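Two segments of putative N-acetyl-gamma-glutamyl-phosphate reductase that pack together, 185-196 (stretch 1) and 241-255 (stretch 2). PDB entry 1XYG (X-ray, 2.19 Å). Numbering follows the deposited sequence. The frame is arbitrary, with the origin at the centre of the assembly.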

ATOM      1  N   ASN A 185      23.336 -27.044  -4.304  1.00 39.63           N
ATOM      2  CA  ASN A 185      23.332 -25.603  -4.192  1.00 38.33           C
ATOM      3  C   ASN A 185      22.231 -24.857  -4.944  1.00 35.54           C
ATOM      4  O   ASN A 185      22.462 -23.823  -5.553  1.00 33.03           O
ATOM      5  N   ILE A 186      21.029 -25.416  -4.925  1.00 33.43           N
ATOM      6  CA  ILE A 186      19.874 -24.762  -5.522  1.00 32.33           C
ATOM      7  C   ILE A 186      19.402 -23.827  -4.408  1.00 31.05           C
ATOM      8  O   ILE A 186      18.964 -24.287  -3.346  1.00 30.98           O
ATOM      9  N   ILE A 187      19.524 -22.525  -4.626  1.00 29.37           N
ATOM     10  CA  ILE A 187      19.119 -21.564  -3.614  1.00 27.45           C
ATOM     11  C   ILE A 187      17.874 -20.828  -4.073  1.00 27.51           C
ATOM     12  O   ILE A 187      17.830 -20.276  -5.180  1.00 27.80           O
ATOM     13  N   ILE A 188      16.854 -20.835  -3.221  1.00 27.37           N
ATOM     14  CA  ILE A 188      15.584 -20.203  -3.546  1.00 27.61           C
ATOM     15  C   ILE A 188      15.238 -19.056  -2.601  1.00 28.24           C
ATOM     16  O   ILE A 188      15.065 -19.260  -1.393  1.00 28.33           O
ATOM     17  N   ASP A 189      15.149 -17.849  -3.152  1.00 25.63           N
ATOM     18  CA  ASP A 189      14.774 -16.679  -2.361  1.00 24.71           C
ATOM     19  C   ASP A 189      13.367 -16.301  -2.830  1.00 24.79           C
ATOM     20  O   ASP A 189      13.200 -15.695  -3.888  1.00 24.29           O
ATOM     21  N   ALA A 190      12.363 -16.673  -2.037  1.00 25.17           N
ATOM     22  CA  ALA A 190      10.967 -16.428  -2.387  1.00 24.31           C
ATOM     23  C   ALA A 190      10.272 -15.288  -1.643  1.00 24.29           C
ATOM     24  O   ALA A 190      10.629 -14.924  -0.519  1.00 24.83           O
ATOM     25  N   LYS A 191       9.256 -14.743  -2.296  1.00 23.22           N
ATOM     26  CA  LYS A 191       8.489 -13.630  -1.771  1.00 22.16           C
ATOM     27  C   LYS A 191       7.004 -13.922  -1.927  1.00 21.67           C
ATOM     28  O   LYS A 191       6.577 -14.515  -2.919  1.00 22.55           O
ATOM     29  N   SER A 192       6.216 -13.498  -0.951  1.00 22.32           N
ATOM     30  CA  SER A 192       4.783 -13.735  -1.006  1.00 22.57           C
ATOM     31  C   SER A 192       3.954 -12.630  -0.377  1.00 22.27           C
ATOM     32  O   SER A 192       4.378 -11.986   0.581  1.00 23.34           O
ATOM     33  N   GLY A 193       2.768 -12.414  -0.940  1.00 23.63           N
ATOM     34  CA  GLY A 193       1.858 -11.429  -0.397  1.00 21.98           C
ATOM     35  C   GLY A 193       1.378 -11.986   0.936  1.00 22.56           C
ATOM     36  O   GLY A 193       1.384 -13.204   1.142  1.00 22.90           O
ATOM     37  N   VAL A 194       0.945 -11.112   1.834  1.00 23.03           N
ATOM     38  CA  VAL A 194       0.508 -11.542   3.153  1.00 23.44           C
ATOM     39  C   VAL A 194      -0.790 -12.365   3.195  1.00 25.56           C
ATOM     40  O   VAL A 194      -1.117 -12.957   4.227  1.00 26.14           O
ATOM     41  N   SER A 195      -1.521 -12.430   2.082  1.00 24.83           N
ATOM     42  CA  SER A 195      -2.765 -13.206   2.062  1.00 24.27           C
ATOM     43  C   SER A 195      -2.466 -14.679   2.346  1.00 25.03           C
ATOM     44  O   SER A 195      -3.331 -15.420   2.814  1.00 23.56           O
ATOM     45  N   GLY A 196      -1.232 -15.091   2.067  1.00 26.48           N
ATOM     46  CA  GLY A 196      -0.837 -16.464   2.298  1.00 27.29           C
ATOM     47  C   GLY A 196      -0.800 -16.806   3.777  1.00 30.15           C
ATOM     48  O   GLY A 196      -0.793 -17.985   4.144  1.00 30.80           O
ATOM     49  N   THR A 241      18.858 -31.479  -1.534  1.00 36.00           N
ATOM     50  CA  THR A 241      18.805 -30.595  -0.375  1.00 34.08           C
ATOM     51  C   THR A 241      18.903 -29.167  -0.903  1.00 34.36           C
ATOM     52  O   THR A 241      19.898 -28.795  -1.532  1.00 33.65           O
ATOM     53  N   VAL A 242      17.872 -28.371  -0.651  1.00 31.83           N
ATOM     54  CA  VAL A 242      17.853 -26.999  -1.132  1.00 30.71           C
ATOM     55  C   VAL A 242      17.909 -25.990   0.002  1.00 30.65           C
ATOM     56  O   VAL A 242      17.822 -26.343   1.180  1.00 30.77           O
ATOM     57  N   SER A 243      18.074 -24.729  -0.380  1.00 29.10           N
ATOM     58  CA  SER A 243      18.085 -23.614   0.553  1.00 27.90           C
ATOM     59  C   SER A 243      16.846 -22.850   0.110  1.00 27.00           C
ATOM     60  O   SER A 243      16.734 -22.478  -1.058  1.00 29.91           O
ATOM     61  N   PHE A 244      15.910 -22.634   1.027  1.00 25.52           N
ATOM     62  CA  PHE A 244      14.660 -21.945   0.706  1.00 24.53           C
ATOM     63  C   PHE A 244      14.339 -20.894   1.756  1.00 25.62           C
ATOM     64  O   PHE A 244      14.135 -21.227   2.923  1.00 26.25           O
ATOM     65  N   THR A 245      14.298 -19.628   1.349  1.00 24.49           N
ATOM     66  CA  THR A 245      14.007 -18.551   2.290  1.00 25.11           C
ATOM     67  C   THR A 245      12.825 -17.684   1.871  1.00 25.82           C
ATOM     68  O   THR A 245      12.904 -16.939   0.902  1.00 27.15           O
ATOM     69  N   PRO A 246      11.707 -17.786   2.601  1.00 23.86           N
ATOM     70  CA  PRO A 246      10.487 -17.012   2.332  1.00 24.63           C
ATOM     71  C   PRO A 246      10.665 -15.566   2.785  1.00 24.15           C
ATOM     72  O   PRO A 246      11.481 -15.279   3.664  1.00 22.90           O
ATOM     73  N   HIS A 247       9.892 -14.665   2.188  1.00 22.90           N
ATOM     74  CA  HIS A 247       9.930 -13.245   2.533  1.00 22.10           C
ATOM     75  C   HIS A 247       8.495 -12.745   2.446  1.00 21.89           C
ATOM     76  O   HIS A 247       7.774 -13.085   1.507  1.00 20.65           O
ATOM     77  N   LEU A 248       8.084 -11.955   3.432  1.00 22.87           N
ATOM     78  CA  LEU A 248       6.725 -11.416   3.482  1.00 23.11           C
ATOM     79  C   LEU A 248       6.644 -10.040   2.816  1.00 22.74           C
ATOM     80  O   LEU A 248       7.314  -9.092   3.228  1.00 22.03           O
ATOM     81  N   MET A 249       5.810  -9.942   1.787  1.00 23.33           N
ATOM     82  CA  MET A 249       5.650  -8.702   1.031  1.00 23.35           C
ATOM     83  C   MET A 249       4.457  -7.863   1.477  1.00 23.46           C
ATOM     84  O   MET A 249       3.411  -8.398   1.840  1.00 24.97           O
ATOM     85  N   PRO A 250       4.606  -6.529   1.453  1.00 22.51           N
ATOM     86  CA  PRO A 250       3.513  -5.635   1.845  1.00 21.52           C
ATOM     87  C   PRO A 250       2.532  -5.512   0.669  1.00 21.94           C
ATOM     88  O   PRO A 250       2.451  -4.483   0.010  1.00 21.99           O
ATOM     89  N   MET A 251       1.821  -6.598   0.409  1.00 20.35           N
ATOM     90  CA  MET A 251       0.830  -6.681  -0.660  1.00 21.45           C
ATOM     91  C   MET A 251      -0.074  -7.876  -0.336  1.00 21.66           C
ATOM     92  O   MET A 251       0.314  -8.775   0.416  1.00 19.47           O
ATOM     93  N   ILE A 252      -1.273  -7.881  -0.906  1.00 20.51           N
ATOM     94  CA  ILE A 252      -2.223  -8.947  -0.639  1.00 21.27           C
ATOM     95  C   ILE A 252      -1.907 -10.234  -1.385  1.00 22.27           C
ATOM     96  O   ILE A 252      -1.641 -11.269  -0.764  1.00 21.83           O
ATOM     97  N   ARG A 253      -1.930 -10.159  -2.715  1.00 21.65           N
ATOM     98  CA  ARG A 253      -1.684 -11.317  -3.569  1.00 22.16           C
ATOM     99  C   ARG A 253      -0.355 -11.236  -4.301  1.00 23.97           C
ATOM    100  O   ARG A 253       0.212 -10.157  -4.457  1.00 24.42           O
ATOM    101  N   GLY A 254       0.130 -12.386  -4.762  1.00 23.14           N
ATOM    102  CA  GLY A 254       1.374 -12.404  -5.500  1.00 24.10           C
ATOM    103  C   GLY A 254       2.481 -13.208  -4.863  1.00 25.54           C
ATOM    104  O   GLY A 254       2.671 -13.201  -3.643  1.00 25.83           O
ATOM    105  N   MET A 255       3.232 -13.897  -5.705  1.00 24.24           N
ATOM    106  CA  MET A 255       4.333 -14.702  -5.224  1.00 25.12           C
ATOM    107  C   MET A 255       5.397 -14.844  -6.298  1.00 25.40           C
ATOM    108  O   MET A 255       5.093 -15.007  -7.483  1.00 27.39           O
TER

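Strand 187-193 runs parallel to strand 243-245 and on to a weakly bonded strand at about 247-249, while Met-255 pairs with Ser-192 in the antiparallel sense; backbone hydrogen bonds satisfy most of the facing amides and carbonyls. Ser-243 N donates to Ile-186 O (3.1 Å), Ile-188 N to Ser-243 O (2.7 Å), Thr-245 N to Ile-188 O (2.9 Å) and Ala-190 N to Thr-245 O (3.0 Å). At Ala-190 O a side chain takes over: His-247, rotamer m, donates from ND1 (2.8 Å), while its NE2 is bonded elsewhere in the structure. The ladder resumes with Ser-192 N to His-247 O (2.9 Å) and Met-249 N to Ser-192 O (2.8 Å).

Ile-188 (m, t) and Phe-244 (t) project from the same sheet face. Ile-188 CG2 meets the ring edge at Phe-244 CD1 (3.9 Å), and Ala-190 CB lies 3.8 Å from Phe-244 CE1. On the face bearing Ser-243 (t) and Thr-245 (m), water 3 links the hydroxyls, donating to Ser-243 OG (2.8 Å) and to Ile-188 O (3.1 Å) and lying 2.7 Å from Thr-245 OG1. At the ladder's start, water 2 accepts from Ile-186 N (2.9 Å) and donates to Thr-241 O (2.7 Å).

Lys-191 bends back along its own stretch, so that NZ donates to Asp-189 O (2.8 Å) and forms a salt bridge with Asp-189 OD1 (3.0 Å); its CB still packs 3.7 Å from Met-249 CG. Ser-192 OG is satisfied by Gly-193 O (2.9 Å) and touches Met-255 CE (3.5 Å).

Beyond the ladder, Gly-193 N donates to Gly-254 O (2.8 Å) and Val-194 N to Met-251 O (2.8 Å). A CB on Gly-193 would clash with Ile-252 O. That carbonyl accepts twice from Ser-195 (p), whose CB points toward stretch 2: from Ser-195 OG (2.6 Å) and Ser-195 N (3.1 Å). Val-194 CB packs against Leu-248 CD1 (4.1 Å).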

ATOM      1  CB  ASN A 185      24.713 -25.079  -4.559  1.00 39.07           C
ATOM      2  CG  ASN A 185      25.784 -25.632  -3.628  1.00 42.10           C
ATOM      3  OD1 ASN A 185      26.626 -26.422  -4.023  1.00 42.44           O
ATOM      4  ND2 ASN A 185      25.739 -25.215  -2.372  1.00 43.13           N
ATOM      5  CB  ILE A 186      18.768 -25.781  -5.837  1.00 30.68           C
ATOM      6  CG1 ILE A 186      19.228 -26.694  -6.965  1.00 29.40           C
ATOM      7  CG2 ILE A 186      17.485 -25.042  -6.165  1.00 29.43           C
ATOM      8  CD1 ILE A 186      18.261 -27.830  -7.281  1.00 29.82           C
ATOM      9  CB  ILE A 187      20.256 -20.565  -3.330  1.00 27.26           C
ATOM     10  CG1 ILE A 187      21.451 -21.321  -2.750  1.00 27.58           C
ATOM     11  CG2 ILE A 187      19.784 -19.490  -2.356  1.00 24.18           C
ATOM     12  CD1 ILE A 187      22.643 -20.452  -2.452  1.00 30.51           C
ATOM     13  CB  ILE A 188      14.443 -21.241  -3.490  1.00 28.26           C
ATOM     14  CG1 ILE A 188      14.832 -22.475  -4.310  1.00 29.00           C
ATOM     15  CG2 ILE A 188      13.149 -20.629  -4.012  1.00 28.37           C
ATOM     16  CD1 ILE A 188      14.115 -23.750  -3.879  1.00 28.72           C
ATOM     17  CB  ASP A 189      15.748 -15.522  -2.595  1.00 22.83           C
ATOM     18  CG  ASP A 189      15.486 -14.357  -1.656  1.00 25.41           C
ATOM     19  OD1 ASP A 189      14.385 -13.764  -1.747  1.00 26.64           O
ATOM     20  OD2 ASP A 189      16.369 -14.042  -0.820  1.00 24.36           O
ATOM     21  CB  ALA A 190      10.161 -17.724  -2.223  1.00 23.91           C
ATOM     22  CB  LYS A 191       8.831 -12.357  -2.542  1.00 21.80           C
ATOM     23  CG  LYS A 191      10.306 -11.965  -2.534  1.00 21.56           C
ATOM     24  CD  LYS A 191      11.159 -12.809  -3.476  1.00 22.21           C
ATOM     25  CE  LYS A 191      12.571 -12.233  -3.548  1.00 21.00           C
ATOM     26  NZ  LYS A 191      13.483 -12.949  -4.478  1.00 23.11           N
ATOM     27  CB  SER A 192       4.443 -15.067  -0.318  1.00 24.28           C
ATOM     28  OG  SER A 192       3.038 -15.231  -0.146  1.00 24.20           O
ATOM     29  CB  VAL A 194       0.408 -10.319   4.095  1.00 22.42           C
ATOM     30  CG1 VAL A 194      -0.685  -9.393   3.613  1.00 22.50           C
ATOM     31  CG2 VAL A 194       0.164 -10.763   5.532  1.00 21.63           C
ATOM     32  CB  SER A 195      -3.475 -13.069   0.708  1.00 23.51           C
ATOM     33  OG  SER A 195      -2.717 -13.630  -0.346  1.00 26.73           O
ATOM     34  CB  THR A 241      19.985 -30.862   0.587  1.00 34.18           C
ATOM     35  OG1 THR A 241      19.928 -32.220   1.040  1.00 35.42           O
ATOM     36  CG2 THR A 241      19.937 -29.931   1.778  1.00 31.09           C
ATOM     37  CB  VAL A 242      16.567 -26.716  -1.948  1.00 31.23           C
ATOM     38  CG1 VAL A 242      16.408 -27.752  -3.059  1.00 29.47           C
ATOM     39  CG2 VAL A 242      15.362 -26.740  -1.022  1.00 30.00           C
ATOM     40  CB  SER A 243      19.341 -22.760   0.358  1.00 28.72           C
ATOM     41  OG  SER A 243      19.344 -21.648   1.237  1.00 31.24           O
ATOM     42  CB  PHE A 244      13.532 -22.979   0.622  1.00 23.65           C
ATOM     43  CG  PHE A 244      12.151 -22.389   0.579  1.00 24.82           C
ATOM     44  CD1 PHE A 244      11.718 -21.663  -0.528  1.00 25.38           C
ATOM     45  CD2 PHE A 244      11.279 -22.562   1.650  1.00 25.55           C
ATOM     46  CE1 PHE A 244      10.436 -21.118  -0.569  1.00 25.74           C
ATOM     47  CE2 PHE A 244       9.990 -22.020   1.621  1.00 24.86           C
ATOM     48  CZ  PHE A 244       9.571 -21.297   0.511  1.00 25.62           C
ATOM     49  CB  THR A 245      15.229 -17.620   2.497  1.00 24.06           C
ATOM     50  OG1 THR A 245      16.398 -18.400   2.785  1.00 23.70           O
ATOM     51  CG2 THR A 245      14.974 -16.676   3.652  1.00 22.44           C
ATOM     52  CB  PRO A 246       9.426 -17.721   3.180  1.00 23.92           C
ATOM     53  CG  PRO A 246       9.943 -19.111   3.301  1.00 24.03           C
ATOM     54  CD  PRO A 246      11.420 -18.901   3.519  1.00 24.17           C
ATOM     55  CB  HIS A 247      10.830 -12.460   1.564  1.00 19.07           C
ATOM     56  CG  HIS A 247      12.283 -12.836   1.644  1.00 19.90           C
ATOM     57  ND1 HIS A 247      12.795 -13.976   1.060  1.00 18.63           N
ATOM     58  CD2 HIS A 247      13.327 -12.231   2.263  1.00 19.06           C
ATOM     59  CE1 HIS A 247      14.087 -14.058   1.316  1.00 19.43           C
ATOM     60  NE2 HIS A 247      14.435 -13.013   2.042  1.00 20.34           N
ATOM     61  CB  LEU A 248       6.254 -11.323   4.937  1.00 22.00           C
ATOM     62  CG  LEU A 248       4.749 -11.134   5.152  1.00 22.87           C
ATOM     63  CD1 LEU A 248       3.986 -12.251   4.446  1.00 22.02           C
ATOM     64  CD2 LEU A 248       4.440 -11.125   6.639  1.00 23.51           C
ATOM     65  CB  MET A 249       5.470  -9.013  -0.460  1.00 22.03           C
ATOM     66  CG  MET A 249       6.578  -9.817  -1.085  1.00 21.82           C
ATOM     67  SD  MET A 249       8.129  -8.922  -1.083  1.00 26.18           S
ATOM     68  CE  MET A 249       8.936  -9.642   0.368  1.00 23.29           C
ATOM     69  CB  PRO A 250       4.234  -4.324   2.161  1.00 20.91           C
ATOM     70  CG  PRO A 250       5.384  -4.344   1.196  1.00 20.59           C
ATOM     71  CD  PRO A 250       5.865  -5.778   1.268  1.00 21.17           C
ATOM     72  CB  MET A 251       1.506  -6.885  -2.025  1.00 21.19           C
ATOM     73  CG  MET A 251       2.286  -8.181  -2.140  1.00 22.29           C
ATOM     74  SD  MET A 251       3.389  -8.238  -3.568  1.00 25.20           S
ATOM     75  CE  MET A 251       3.484 -10.001  -3.874  1.00 20.06           C
ATOM     76  CB  ILE A 252      -3.657  -8.513  -1.001  1.00 22.21           C
ATOM     77  CG1 ILE A 252      -4.000  -7.202  -0.289  1.00 22.05           C
ATOM     78  CG2 ILE A 252      -4.654  -9.598  -0.596  1.00 22.33           C
ATOM     79  CD1 ILE A 252      -5.334  -6.616  -0.718  1.00 24.03           C
ATOM     80  CB  ARG A 253      -2.789 -11.445  -4.623  1.00 22.67           C
ATOM     81  CG  ARG A 253      -4.201 -11.570  -4.091  1.00 21.29           C
ATOM     82  CD  ARG A 253      -5.209 -11.594  -5.244  1.00 20.97           C
ATOM     83  NE  ARG A 253      -6.551 -11.865  -4.749  1.00 23.27           N
ATOM     84  CZ  ARG A 253      -7.242 -12.966  -5.031  1.00 22.57           C
ATOM     85  NH1 ARG A 253      -6.721 -13.896  -5.820  1.00 17.56           N
ATOM     86  NH2 ARG A 253      -8.439 -13.151  -4.484  1.00 21.74           N
ATOM     87  CB  MET A 255       3.832 -16.088  -4.805  1.00 24.23           C
ATOM     88  CG  MET A 255       4.926 -17.029  -4.333  1.00 23.99           C
ATOM     89  SD  MET A 255       4.235 -18.591  -3.776  1.00 26.90           S
ATOM     90  CE  MET A 255       3.710 -18.122  -2.091  1.00 21.71           C
TER
HETATM   91  O   HOH W   1      22.797 -29.019  -1.839  1.00 30.70           O
HETATM   92  O   HOH W   2      20.100 -28.092  -4.131  1.00 36.81           O
HETATM   93  O   HOH W   3      17.349 -19.753   0.643  1.00 27.95           O